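Local coordinates for protein Dye type peroxidase A (Streptomyces lividans 1326, PDB 6GZW) that probably uses hydrogen peroxide to oxidise dyes and other substrates at a protein-bound haem, as a dye-decolourising peroxidase, at residues A[107-112]-A[222-227]; A[246-249]-A[254-257]; A[322-327]-A[331-336]. One frame throughout, in Å; residues are numbered along the deposited sequence.

Interaction 1: A[107-112]-A[222-227]; sequences DPLPDF and VVRRIR. With HEM (protoporphyrin IX containing Fe), chain C.
Leu109 pushes its CD1 methyl into the angle between two side chains of the strand 222-227: CD1 meets CG1 of Val222 tip to tip at 4.0 Å and lies 3.8 Å from NH1 of Arg224, past which the leucine runs in the opposite direction. The other terminal nitrogen, NH2 of Arg224, comes 3.9 Å from CD2 of Phe112. Ring and guanidinium planes stand 84° apart, with neither group laid flat on the other. CB of Pro110 sits 3.8 Å above one face of the Phe112 ring, toward its rim. The arginine chain is bent at both chi2 and chi3 (-72° and -77°), and its guanidinium lies beside Leu109 and Phe112. The loop belongs to the N-terminal half of the dye-type peroxidase fold, while strand 219-228 belongs to the C-terminal half, both of the dimeric alpha-beta barrel clan. No direct hydrogen bond joins the two segments. Instead, water 1 lies in the guanidinium plane, accepts from NH1 of Arg224 at 2.9 Å and donates to O of Pro110 at 2.8 Å. The buried guanidinium is satisfied further by a salt bridge from NH2 to Asp115 and by hydrogen bonds from NE to His352 and from NH1 to Ser355, partners that together restrict its rotation. Further along the strand, Ile226 turns to the haem, its CG2 lying 3.7 Å from the vinyl carbon CBB.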
loop_
_atom_site.group_PDB
_atom_site.type_symbol
_atom_site.label_atom_id
_atom_site.label_comp_id
_atom_site.label_asym_id
_atom_site.label_seq_id
_atom_site.Cartn_x
_atom_site.Cartn_y
_atom_site.Cartn_z
ATOM N N ASP A 107 -28.658 -6.317 -13.455
ATOM C CA ASP A 107 -28.519 -7.175 -14.624
ATOM C C ASP A 107 -27.062 -7.137 -15.121
ATOM O O ASP A 107 -26.422 -6.080 -15.041
ATOM C CB ASP A 107 -29.438 -6.751 -15.777
ATOM C CG ASP A 107 -30.904 -7.084 -15.538
ATOM O OD1 ASP A 107 -31.245 -7.780 -14.561
ATOM O OD2 ASP A 107 -31.715 -6.609 -16.364
ATOM N N PRO A 108 -26.540 -8.281 -15.589
ATOM C CA PRO A 108 -25.098 -8.341 -15.902
ATOM C C PRO A 108 -24.641 -7.264 -16.879
ATOM O O PRO A 108 -25.356 -6.932 -17.823
ATOM C CB PRO A 108 -24.911 -9.733 -16.517
ATOM C CG PRO A 108 -26.291 -10.289 -16.717
ATOM C CD PRO A 108 -27.173 -9.596 -15.732
ATOM N N LEU A 109 -23.435 -6.740 -16.665
ATOM C CA LEU A 109 -22.854 -5.764 -17.573
ATOM C C LEU A 109 -22.653 -6.417 -18.932
ATOM O O LEU A 109 -22.523 -7.642 -19.004
ATOM C CB LEU A 109 -21.504 -5.251 -17.030
ATOM C CG LEU A 109 -21.528 -4.530 -15.672
ATOM C CD1 LEU A 109 -20.133 -4.357 -15.046
ATOM C CD2 LEU A 109 -22.213 -3.191 -15.780
ATOM N N PRO A 110 -22.619 -5.611 -20.019
ATOM C CA PRO A 110 -22.257 -6.184 -21.320
ATOM C C PRO A 110 -20.907 -6.900 -21.307
ATOM O O PRO A 110 -20.026 -6.572 -20.505
ATOM C CB PRO A 110 -22.186 -4.960 -22.238
ATOM C CG PRO A 110 -23.077 -3.947 -21.590
ATOM C CD PRO A 110 -22.938 -4.172 -20.114
ATOM N N ASP A 111 -20.751 -7.888 -22.176
ATOM C CA ASP A 111 -19.448 -8.438 -22.450
ATOM C C ASP A 111 -18.833 -7.527 -23.491
ATOM O O ASP A 111 -19.092 -7.675 -24.677
ATOM C CB ASP A 111 -19.544 -9.901 -22.917
ATOM C CG ASP A 111 -20.108 -10.815 -21.834
ATOM O OD1 ASP A 111 -19.424 -11.062 -20.814
ATOM O OD2 ASP A 111 -21.263 -11.273 -21.979
ATOM N N PHE A 112 -18.060 -6.535 -23.046
ATOM C CA PHE A 112 -17.434 -5.575 -23.962
ATOM C C PHE A 112 -16.342 -6.252 -24.756
ATOM O O PHE A 112 -15.647 -7.123 -24.224
ATOM C CB PHE A 112 -16.855 -4.378 -23.201
ATOM C CG PHE A 112 -17.864 -3.641 -22.383
ATOM C CD1 PHE A 112 -18.696 -2.694 -22.969
ATOM C CD2 PHE A 112 -18.017 -3.913 -21.023
ATOM C CE1 PHE A 112 -19.635 -2.010 -22.199
ATOM C CE2 PHE A 112 -18.939 -3.221 -20.259
ATOM C CZ PHE A 112 -19.768 -2.278 -20.861
ATOM N N VAL A 222 -19.924 0.207 -9.941
ATOM C CA VAL A 222 -19.211 -0.658 -10.869
ATOM C C VAL A 222 -17.738 -0.507 -10.538
ATOM O O VAL A 222 -17.222 0.615 -10.541
ATOM C CB VAL A 222 -19.493 -0.295 -12.341
ATOM C CG1 VAL A 222 -18.587 -1.085 -13.288
ATOM C CG2 VAL A 222 -20.970 -0.523 -12.639
ATOM N N VAL A 223 -17.107 -1.630 -10.191
ATOM C CA VAL A 223 -15.673 -1.747 -9.921
ATOM C C VAL A 223 -15.053 -2.346 -11.171
ATOM O O VAL A 223 -15.559 -3.356 -11.687
ATOM C CB VAL A 223 -15.440 -2.699 -8.740
ATOM C CG1 VAL A 223 -13.956 -2.917 -8.475
ATOM C CG2 VAL A 223 -16.147 -2.181 -7.510
ATOM N N ARG A 224 -13.956 -1.748 -11.639
ATOM C CA ARG A 224 -13.141 -2.333 -12.720
ATOM C C ARG A 224 -11.692 -2.291 -12.328
ATOM O O ARG A 224 -11.178 -1.223 -11.966
ATOM C CB ARG A 224 -13.323 -1.565 -14.049
ATOM C CG ARG A 224 -14.786 -1.406 -14.474
ATOM C CD ARG A 224 -15.415 -2.696 -14.967
ATOM N NE ARG A 224 -14.982 -3.005 -16.329
ATOM C CZ ARG A 224 -15.632 -3.798 -17.179
ATOM N NH1 ARG A 224 -16.738 -4.462 -16.806
ATOM N NH2 ARG A 224 -15.152 -3.953 -18.425
ATOM N N ARG A 225 -11.028 -3.448 -12.379
ATOM C CA ARG A 225 -9.598 -3.525 -12.174
ATOM C C ARG A 225 -9.013 -3.280 -13.567
ATOM O O ARG A 225 -9.031 -4.176 -14.399
ATOM C CB ARG A 225 -9.164 -4.894 -11.628
ATOM C CG ARG A 225 -7.662 -4.994 -11.341
ATOM C CD ARG A 225 -7.256 -6.433 -11.075
ATOM N NE ARG A 225 -5.827 -6.573 -10.792
ATOM C CZ ARG A 225 -5.254 -6.274 -9.621
ATOM N NH1 ARG A 225 -5.970 -5.775 -8.623
ATOM N NH2 ARG A 225 -3.951 -6.448 -9.452
ATOM N N ILE A 226 -8.462 -2.078 -13.783
ATOM C CA ILE A 226 -7.980 -1.709 -15.102
ATOM C C ILE A 226 -6.466 -1.604 -15.041
ATOM O O ILE A 226 -5.924 -0.690 -14.420
ATOM C CB ILE A 226 -8.588 -0.378 -15.579
ATOM C CG1 ILE A 226 -10.110 -0.401 -15.448
ATOM C CG2 ILE A 226 -8.181 -0.113 -17.017
ATOM C CD1 ILE A 226 -10.763 0.904 -15.841
ATOM N N ARG A 227 -5.778 -2.552 -15.688
ATOM C CA ARG A 227 -4.348 -2.516 -15.738
ATOM C C ARG A 227 -3.921 -1.438 -16.690
ATOM O O ARG A 227 -4.530 -1.249 -17.740
ATOM C CB ARG A 227 -3.771 -3.862 -16.192
ATOM C CG ARG A 227 -2.244 -3.877 -16.251
ATOM C CD ARG A 227 -1.687 -5.282 -16.155
ATOM N NE ARG A 227 -1.997 -6.101 -17.332
ATOM C CZ ARG A 227 -1.259 -6.157 -18.430
ATOM N NH1 ARG A 227 -0.175 -5.409 -18.582
ATOM N NH2 ARG A 227 -1.621 -6.981 -19.406
HETATM C CHA HEM C . -12.256 11.750 -17.058
HETATM C CHB HEM C . -8.355 8.887 -16.942
HETATM C CHC HEM C . -11.271 5.013 -17.223
HETATM C CHD HEM C . -15.138 7.874 -17.332
HETATM C C1A HEM C . -10.957 11.316 -17.005
HETATM C C2A HEM C . -9.819 12.175 -16.987
HETATM C C3A HEM C . -8.734 11.360 -16.959
HETATM C C4A HEM C . -9.196 10.003 -16.966
HETATM C CMA HEM C . -7.279 11.758 -16.898
HETATM C CAA HEM C . -9.807 13.697 -17.013
HETATM C CBA HEM C . -9.835 14.414 -15.672
HETATM C CGA HEM C . -11.147 14.237 -14.983
HETATM O O1A HEM C . -12.150 14.953 -15.244
HETATM O O2A HEM C . -11.275 13.323 -14.119
HETATM C C1B HEM C . -8.824 7.561 -16.985
HETATM C C2B HEM C . -7.985 6.411 -16.900
HETATM C C3B HEM C . -8.770 5.304 -16.982
HETATM C C4B HEM C . -10.167 5.821 -17.108
HETATM C CMB HEM C . -6.491 6.430 -16.794
HETATM C CAB HEM C . -8.410 3.875 -16.859
HETATM C CBB HEM C . -7.355 3.428 -16.200
HETATM C C1C HEM C . -12.577 5.438 -17.327
HETATM C C2C HEM C . -13.699 4.577 -17.445
HETATM C C3C HEM C . -14.810 5.402 -17.494
HETATM C C4C HEM C . -14.342 6.759 -17.367
HETATM C CMC HEM C . -13.706 3.083 -17.541
HETATM C CAC HEM C . -16.241 5.063 -17.680
HETATM C CBC HEM C . -16.753 3.957 -18.242
HETATM C C1D HEM C . -14.604 9.162 -17.198
HETATM C C2D HEM C . -15.511 10.320 -17.097
HETATM C C3D HEM C . -14.720 11.408 -17.023
HETATM C C4D HEM C . -13.325 10.883 -17.079
HETATM C CMD HEM C . -17.036 10.297 -17.045
HETATM C CAD HEM C . -15.196 12.847 -16.912
HETATM C CBD HEM C . -15.539 13.453 -18.277
HETATM C CGD HEM C . -16.070 14.843 -18.117
HETATM O O1D HEM C . -15.299 15.839 -18.217
HETATM O O2D HEM C . -17.280 14.999 -17.858
HETATM N NA HEM C . -10.566 9.988 -17.091
HETATM N NB HEM C . -10.091 7.157 -17.132
HETATM N NC HEM C . -12.964 6.736 -17.342
HETATM N ND HEM C . -13.316 9.539 -17.279
HETATM FE FE HEM C . -11.756 8.395 -17.239
HETATM O O HOH W 1 -18.078 -6.421 -18.555
HETATM O O HOH W 2 -11.867 8.243 -15.265
#

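Interaction 2: A[246-249]-A[254-257]; sequences GRRK and PLSG
Gly246 O accepts the backbone N-H of Leu255 at 3.0 Å, 161° at the hydrogen, with the donor lying above the carbonyl plane. This bond accompanies a single beta bridge between Arg247 and Pro254, which draws together the ends of a short loop leaving helix 238-245. Gly246 comes directly after that helix with phi 88°, where a CB would collide with the carbonyl O of the residue before. Pro254 opens a type I beta turn, and its O receives N of Gly257 at 2.9 Å. Arg248 runs alongside Leu255, the two pointing opposite ways, its CG 3.8 Å from CD2 of Leu255, and a bend at chi3 carries the guanidinium on to the turn. There NH1 of Arg248 donates to water 3 at 2.9 Å, which sits in the guanidinium plane and in turn donates to O of Leu255 at 2.9 Å. NH2 of Arg248 forms a salt bridge with Asp251 within the loop, and NH1 also bonds to O of Gly258. Arg247 extends from CG to NE across Pro254, placing NH1 3.5 Å from CD of Pro254. This NH1 bonds to O of Gly252 and weakly to O of Glu263, while the side chain also touches the haem, whose pocket it helps to line. At the last residue of the turn, NH1 of Arg248 bonds weakly to O of Gly257 at 3.4 Å, 128° at the hydrogen.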
loop_
_atom_site.group_PDB
_atom_site.type_symbol
_atom_site.label_atom_id
_atom_site.label_comp_id
_atom_site.label_asym_id
_atom_site.label_seq_id
_atom_site.Cartn_x
_atom_site.Cartn_y
_atom_site.Cartn_z
ATOM N N GLY A 246 -7.004 14.548 -23.989
ATOM C CA GLY A 246 -7.594 15.864 -24.286
ATOM C C GLY A 246 -7.394 16.928 -23.213
ATOM O O GLY A 246 -7.992 18.027 -23.265
ATOM N N ARG A 247 -6.529 16.626 -22.238
ATOM C CA ARG A 247 -6.173 17.536 -21.174
ATOM C C ARG A 247 -4.665 17.451 -20.926
ATOM O O ARG A 247 -4.042 16.419 -21.162
ATOM C CB ARG A 247 -6.902 17.183 -19.876
ATOM C CG ARG A 247 -8.372 17.529 -19.901
ATOM C CD ARG A 247 -9.142 17.034 -18.694
ATOM N NE ARG A 247 -10.554 17.445 -18.727
ATOM C CZ ARG A 247 -11.002 18.667 -18.406
ATOM N NH1 ARG A 247 -10.176 19.631 -18.037
ATOM N NH2 ARG A 247 -12.326 18.919 -18.433
ATOM N N ARG A 248 -4.084 18.555 -20.482
ATOM C CA ARG A 248 -2.667 18.646 -20.234
ATOM C C ARG A 248 -2.290 17.888 -18.967
ATOM O O ARG A 248 -3.043 17.870 -17.987
ATOM C CB ARG A 248 -2.245 20.110 -20.066
ATOM C CG ARG A 248 -2.566 20.990 -21.265
ATOM C CD ARG A 248 -1.749 22.275 -21.258
ATOM N NE ARG A 248 -2.183 23.253 -20.249
ATOM C CZ ARG A 248 -2.822 24.403 -20.501
ATOM N NH1 ARG A 248 -3.162 24.754 -21.749
ATOM N NH2 ARG A 248 -3.124 25.224 -19.492
ATOM N N LYS A 249 -1.101 17.303 -18.975
ATOM C CA LYS A 249 -0.595 16.579 -17.805
ATOM C C LYS A 249 -0.156 17.545 -16.711
ATOM O O LYS A 249 -0.351 17.249 -15.521
ATOM C CB LYS A 249 0.558 15.641 -18.176
ATOM C CG LYS A 249 0.167 14.555 -19.169
ATOM C CD LYS A 249 1.206 13.438 -19.281
ATOM C CE LYS A 249 1.066 12.400 -18.192
ATOM N NZ LYS A 249 2.221 11.477 -18.193
ATOM N N PRO A 254 -8.046 21.673 -20.269
ATOM C CA PRO A 254 -8.374 21.200 -21.608
ATOM C C PRO A 254 -7.360 21.712 -22.613
ATOM O O PRO A 254 -6.836 22.827 -22.437
ATOM C CB PRO A 254 -9.764 21.801 -21.884
ATOM C CG PRO A 254 -9.924 22.889 -20.898
ATOM C CD PRO A 254 -9.082 22.546 -19.699
ATOM N N LEU A 255 -7.039 20.899 -23.618
ATOM C CA LEU A 255 -6.050 21.298 -24.629
ATOM C C LEU A 255 -6.506 22.550 -25.399
ATOM O O LEU A 255 -5.685 23.292 -25.905
ATOM C CB LEU A 255 -5.756 20.172 -25.632
ATOM C CG LEU A 255 -5.133 18.878 -25.131
ATOM C CD1 LEU A 255 -4.792 17.980 -26.329
ATOM C CD2 LEU A 255 -3.914 19.198 -24.308
ATOM N N SER A 256 -7.807 22.764 -25.451
ATOM C CA SER A 256 -8.398 23.975 -26.030
ATOM C C SER A 256 -8.106 25.246 -25.242
ATOM O O SER A 256 -8.352 26.340 -25.730
ATOM C CB SER A 256 -9.906 23.799 -26.151
ATOM O OG SER A 256 -10.522 23.500 -24.880
ATOM N N GLY A 257 -7.631 25.110 -24.008
ATOM C CA GLY A 257 -7.385 26.258 -23.163
ATOM C C GLY A 257 -6.080 26.932 -23.542
ATOM O O GLY A 257 -5.143 26.288 -24.008
HETATM O O HOH W 3 -3.332 23.331 -24.249
#

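Interaction 3: A[322-327]-A[331-336]; sequences FVCWQA and RGFVPV. With HEM (protoporphyrin IX containing Fe), chain C.
With CG anti to the backbone N in both Phe322 (chi1 -178°) and Phe333 (chi1 178°), the two rings come together at one corner of the haem, Phe322 over its face and Phe333 at its rim. CE2 of Phe322 arrives at the edge of the Phe333 ring, 4.0 Å from its CD1. Phe322 turns one face to the porphyrin: its CZ is 3.3 Å from haem C3C, and the methyl carbon CMC sits over the ring centre. Water 2, bound to the iron at 2.0 Å, lies at the edge of this ring. Phe333 instead meets the neighbouring vinyl group, with CD1 3.5 Å from haem CBC. SG of Cys324 touches CB of Phe333 at 3.8 Å and approaches its ring obliquely as a sulfur-aromatic contact. Gln326 bends at chi2 and sends OE1 to the first turn of helix 333-343, accepting the N-H of Phe333 at 2.7 Å (158° at the hydrogen). The strand thus satisfies an amide of the helix start, beside Gly332 at the N-cap, where a CB would clash with this oxygen. NE2 of Gln326 bonds to O of Tyr220 on the adjoining strand; with both ends of the amide held, its rotation is set. An alanine in place of Phe322 is likely to strip the porphyrin of aromatic cover here and leave the edge of Phe333 without its partner. Strand 316-326 thus lays Phe322 on the water-bearing face of this dye-type peroxidase haem, while the start of helix 333-343 borders the rim by the vinyl CAC/CBC, Phe333 level with the plane and Val336 beyond it.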
loop_
_atom_site.group_PDB
_atom_site.type_symbol
_atom_site.label_atom_id
_atom_site.label_comp_id
_atom_site.label_asym_id
_atom_site.label_seq_id
_atom_site.Cartn_x
_atom_site.Cartn_y
_atom_site.Cartn_z
ATOM N N PHE A 322 -10.835 1.261 -10.657
ATOM C CA PHE A 322 -11.864 2.199 -11.072
ATOM C C PHE A 322 -13.122 1.828 -10.290
ATOM O O PHE A 322 -13.546 0.693 -10.317
ATOM C CB PHE A 322 -12.064 2.061 -12.579
ATOM C CG PHE A 322 -13.068 3.014 -13.161
ATOM C CD1 PHE A 322 -12.690 4.295 -13.550
ATOM C CD2 PHE A 322 -14.384 2.639 -13.313
ATOM C CE1 PHE A 322 -13.605 5.193 -14.108
ATOM C CE2 PHE A 322 -15.305 3.520 -13.864
ATOM C CZ PHE A 322 -14.906 4.801 -14.261
ATOM N N VAL A 323 -13.682 2.798 -9.578
ATOM C CA VAL A 323 -14.873 2.602 -8.751
ATOM C C VAL A 323 -15.813 3.750 -9.034
ATOM O O VAL A 323 -15.520 4.897 -8.699
ATOM C CB VAL A 323 -14.525 2.586 -7.254
ATOM C CG1 VAL A 323 -15.761 2.240 -6.441
ATOM C CG2 VAL A 323 -13.437 1.575 -6.978
ATOM N N CYS A 324 -16.929 3.472 -9.699
ATOM C CA CYS A 324 -17.865 4.540 -10.060
ATOM C C CYS A 324 -19.233 4.259 -9.479
ATOM O O CYS A 324 -19.617 3.098 -9.267
ATOM C CB CYS A 324 -17.989 4.762 -11.584
ATOM S SG CYS A 324 -18.653 3.360 -12.508
ATOM N N TRP A 325 -19.959 5.360 -9.287
ATOM C CA TRP A 325 -21.204 5.394 -8.545
ATOM C C TRP A 325 -22.266 6.088 -9.418
ATOM O O TRP A 325 -21.991 7.136 -9.981
ATOM C CB TRP A 325 -20.969 6.180 -7.253
ATOM C CG TRP A 325 -19.986 5.531 -6.311
ATOM C CD1 TRP A 325 -18.644 5.794 -6.165
ATOM C CD2 TRP A 325 -20.307 4.531 -5.357
ATOM N NE1 TRP A 325 -18.114 4.987 -5.177
ATOM C CE2 TRP A 325 -19.125 4.209 -4.662
ATOM C CE3 TRP A 325 -21.489 3.853 -5.033
ATOM C CZ2 TRP A 325 -19.100 3.243 -3.666
ATOM C CZ3 TRP A 325 -21.464 2.906 -4.021
ATOM C CH2 TRP A 325 -20.270 2.595 -3.378
ATOM N N GLN A 326 -23.453 5.482 -9.518
ATOM C CA GLN A 326 -24.563 6.040 -10.286
ATOM C C GLN A 326 -25.895 5.497 -9.776
ATOM O O GLN A 326 -25.938 4.427 -9.160
ATOM C CB GLN A 326 -24.405 5.679 -11.766
ATOM C CG GLN A 326 -24.228 4.200 -12.038
ATOM C CD GLN A 326 -22.792 3.800 -12.334
ATOM O OE1 GLN A 326 -22.266 4.098 -13.421
ATOM N NE2 GLN A 326 -22.160 3.114 -11.395
ATOM N N ALA A 327 -26.987 6.212 -10.054
ATOM C CA ALA A 327 -28.320 5.732 -9.671
ATOM C C ALA A 327 -28.743 4.556 -10.522
ATOM O O ALA A 327 -29.554 3.757 -10.080
ATOM C CB ALA A 327 -29.360 6.852 -9.780
ATOM N N ARG A 331 -27.591 4.400 -17.142
ATOM C CA ARG A 331 -27.408 5.844 -17.345
ATOM C C ARG A 331 -26.064 6.359 -16.808
ATOM O O ARG A 331 -25.940 7.538 -16.460
ATOM C CB ARG A 331 -28.552 6.631 -16.678
ATOM C CG ARG A 331 -29.935 6.276 -17.216
ATOM C CD ARG A 331 -31.003 7.327 -16.895
ATOM N NE ARG A 331 -31.296 7.520 -15.472
ATOM C CZ ARG A 331 -32.021 6.705 -14.691
ATOM N NH1 ARG A 331 -32.532 5.555 -15.136
ATOM N NH2 ARG A 331 -32.213 7.046 -13.416
ATOM N N GLY A 332 -25.065 5.475 -16.734
ATOM C CA GLY A 332 -23.741 5.862 -16.229
ATOM C C GLY A 332 -22.685 5.032 -16.914
ATOM O O GLY A 332 -22.436 5.174 -18.105
ATOM N N PHE A 333 -22.073 4.124 -16.155
ATOM C CA PHE A 333 -20.984 3.282 -16.661
ATOM C C PHE A 333 -21.255 2.608 -17.996
ATOM O O PHE A 333 -20.415 2.659 -18.894
ATOM C CB PHE A 333 -20.591 2.223 -15.628
ATOM C CG PHE A 333 -19.508 1.289 -16.106
ATOM C CD1 PHE A 333 -18.181 1.683 -16.025
ATOM C CD2 PHE A 333 -19.797 0.068 -16.681
ATOM C CE1 PHE A 333 -17.170 0.837 -16.486
ATOM C CE2 PHE A 333 -18.803 -0.764 -17.174
ATOM C CZ PHE A 333 -17.480 -0.380 -17.063
ATOM N N VAL A 334 -22.439 1.998 -18.143
ATOM C CA VAL A 334 -22.670 1.101 -19.269
ATOM C C VAL A 334 -22.593 1.822 -20.636
ATOM O O VAL A 334 -21.790 1.437 -21.471
ATOM C CB VAL A 334 -23.950 0.269 -19.089
ATOM C CG1 VAL A 334 -24.259 -0.541 -20.354
ATOM C CG2 VAL A 334 -23.763 -0.664 -17.905
ATOM N N PRO A 335 -23.408 2.863 -20.840
ATOM C CA PRO A 335 -23.326 3.554 -22.153
ATOM C C PRO A 335 -21.992 4.244 -22.433
ATOM O O PRO A 335 -21.550 4.272 -23.577
ATOM C CB PRO A 335 -24.486 4.557 -22.106
ATOM C CG PRO A 335 -24.804 4.725 -20.657
ATOM C CD PRO A 335 -24.487 3.402 -20.003
ATOM N N VAL A 336 -21.318 4.735 -21.400
ATOM C CA VAL A 336 -20.027 5.377 -21.583
ATOM C C VAL A 336 -19.019 4.300 -21.980
ATOM O O VAL A 336 -18.292 4.469 -22.955
ATOM C CB VAL A 336 -19.588 6.169 -20.339
ATOM C CG1 VAL A 336 -18.188 6.725 -20.527
ATOM C CG2 VAL A 336 -20.579 7.295 -20.040
HETATM C CHA HEM C . -12.256 11.750 -17.058
HETATM C CHB HEM C . -8.355 8.887 -16.942
HETATM C CHC HEM C . -11.271 5.013 -17.223
HETATM C CHD HEM C . -15.138 7.874 -17.332
HETATM C C1A HEM C . -10.957 11.316 -17.005
HETATM C C2A HEM C . -9.819 12.175 -16.987
HETATM C C3A HEM C . -8.734 11.360 -16.959
HETATM C C4A HEM C . -9.196 10.003 -16.966
HETATM C CMA HEM C . -7.279 11.758 -16.898
HETATM C CAA HEM C . -9.807 13.697 -17.013
HETATM C CBA HEM C . -9.835 14.414 -15.672
HETATM C CGA HEM C . -11.147 14.237 -14.983
HETATM O O1A HEM C . -12.150 14.953 -15.244
HETATM O O2A HEM C . -11.275 13.323 -14.119
HETATM C C1B HEM C . -8.824 7.561 -16.985
HETATM C C2B HEM C . -7.985 6.411 -16.900
HETATM C C3B HEM C . -8.770 5.304 -16.982
HETATM C C4B HEM C . -10.167 5.821 -17.108
HETATM C CMB HEM C . -6.491 6.430 -16.794
HETATM C CAB HEM C . -8.410 3.875 -16.859
HETATM C CBB HEM C . -7.355 3.428 -16.200
HETATM C C1C HEM C . -12.577 5.438 -17.327
HETATM C C2C HEM C . -13.699 4.577 -17.445
HETATM C C3C HEM C . -14.810 5.402 -17.494
HETATM C C4C HEM C . -14.342 6.759 -17.367
HETATM C CMC HEM C . -13.706 3.083 -17.541
HETATM C CAC HEM C . -16.241 5.063 -17.680
HETATM C CBC HEM C . -16.753 3.957 -18.242
HETATM C C1D HEM C . -14.604 9.162 -17.198
HETATM C C2D HEM C . -15.511 10.320 -17.097
HETATM C C3D HEM C . -14.720 11.408 -17.023
HETATM C C4D HEM C . -13.325 10.883 -17.079
HETATM C CMD HEM C . -17.036 10.297 -17.045
HETATM C CAD HEM C . -15.196 12.847 -16.912
HETATM C CBD HEM C . -15.539 13.453 -18.277
HETATM C CGD HEM C . -16.070 14.843 -18.117
HETATM O O1D HEM C . -15.299 15.839 -18.217
HETATM O O2D HEM C . -17.280 14.999 -17.858
HETATM N NA HEM C . -10.566 9.988 -17.091
HETATM N NB HEM C . -10.091 7.157 -17.132
HETATM N NC HEM C . -12.964 6.736 -17.342
HETATM N ND HEM C . -13.316 9.539 -17.279
HETATM FE FE HEM C . -11.756 8.395 -17.239
HETATM O O HOH W 2 -11.867 8.243 -15.265
#

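Following the chain from the N terminus, interaction 1 closes first, bringing the loop before strand 126-132 against strand 219-228 over 109 intervening residues and so joining the two halves of the fold. Interaction 2 follows, a local closure of a few residues after helix 238-245, its centre 28 Å from that of interaction 1. Interaction 3 comes last, folding helix 333-343 back on strand 316-326. The three are in series, neither nested nor crossing. Interactions 1 and 3 touch: their strands are neighbours in one antiparallel sheet, joined by Arg224 N to Phe322 O, and Leu109 packs on Val334. The haem, reached by all three, connects interaction 2 with this pair.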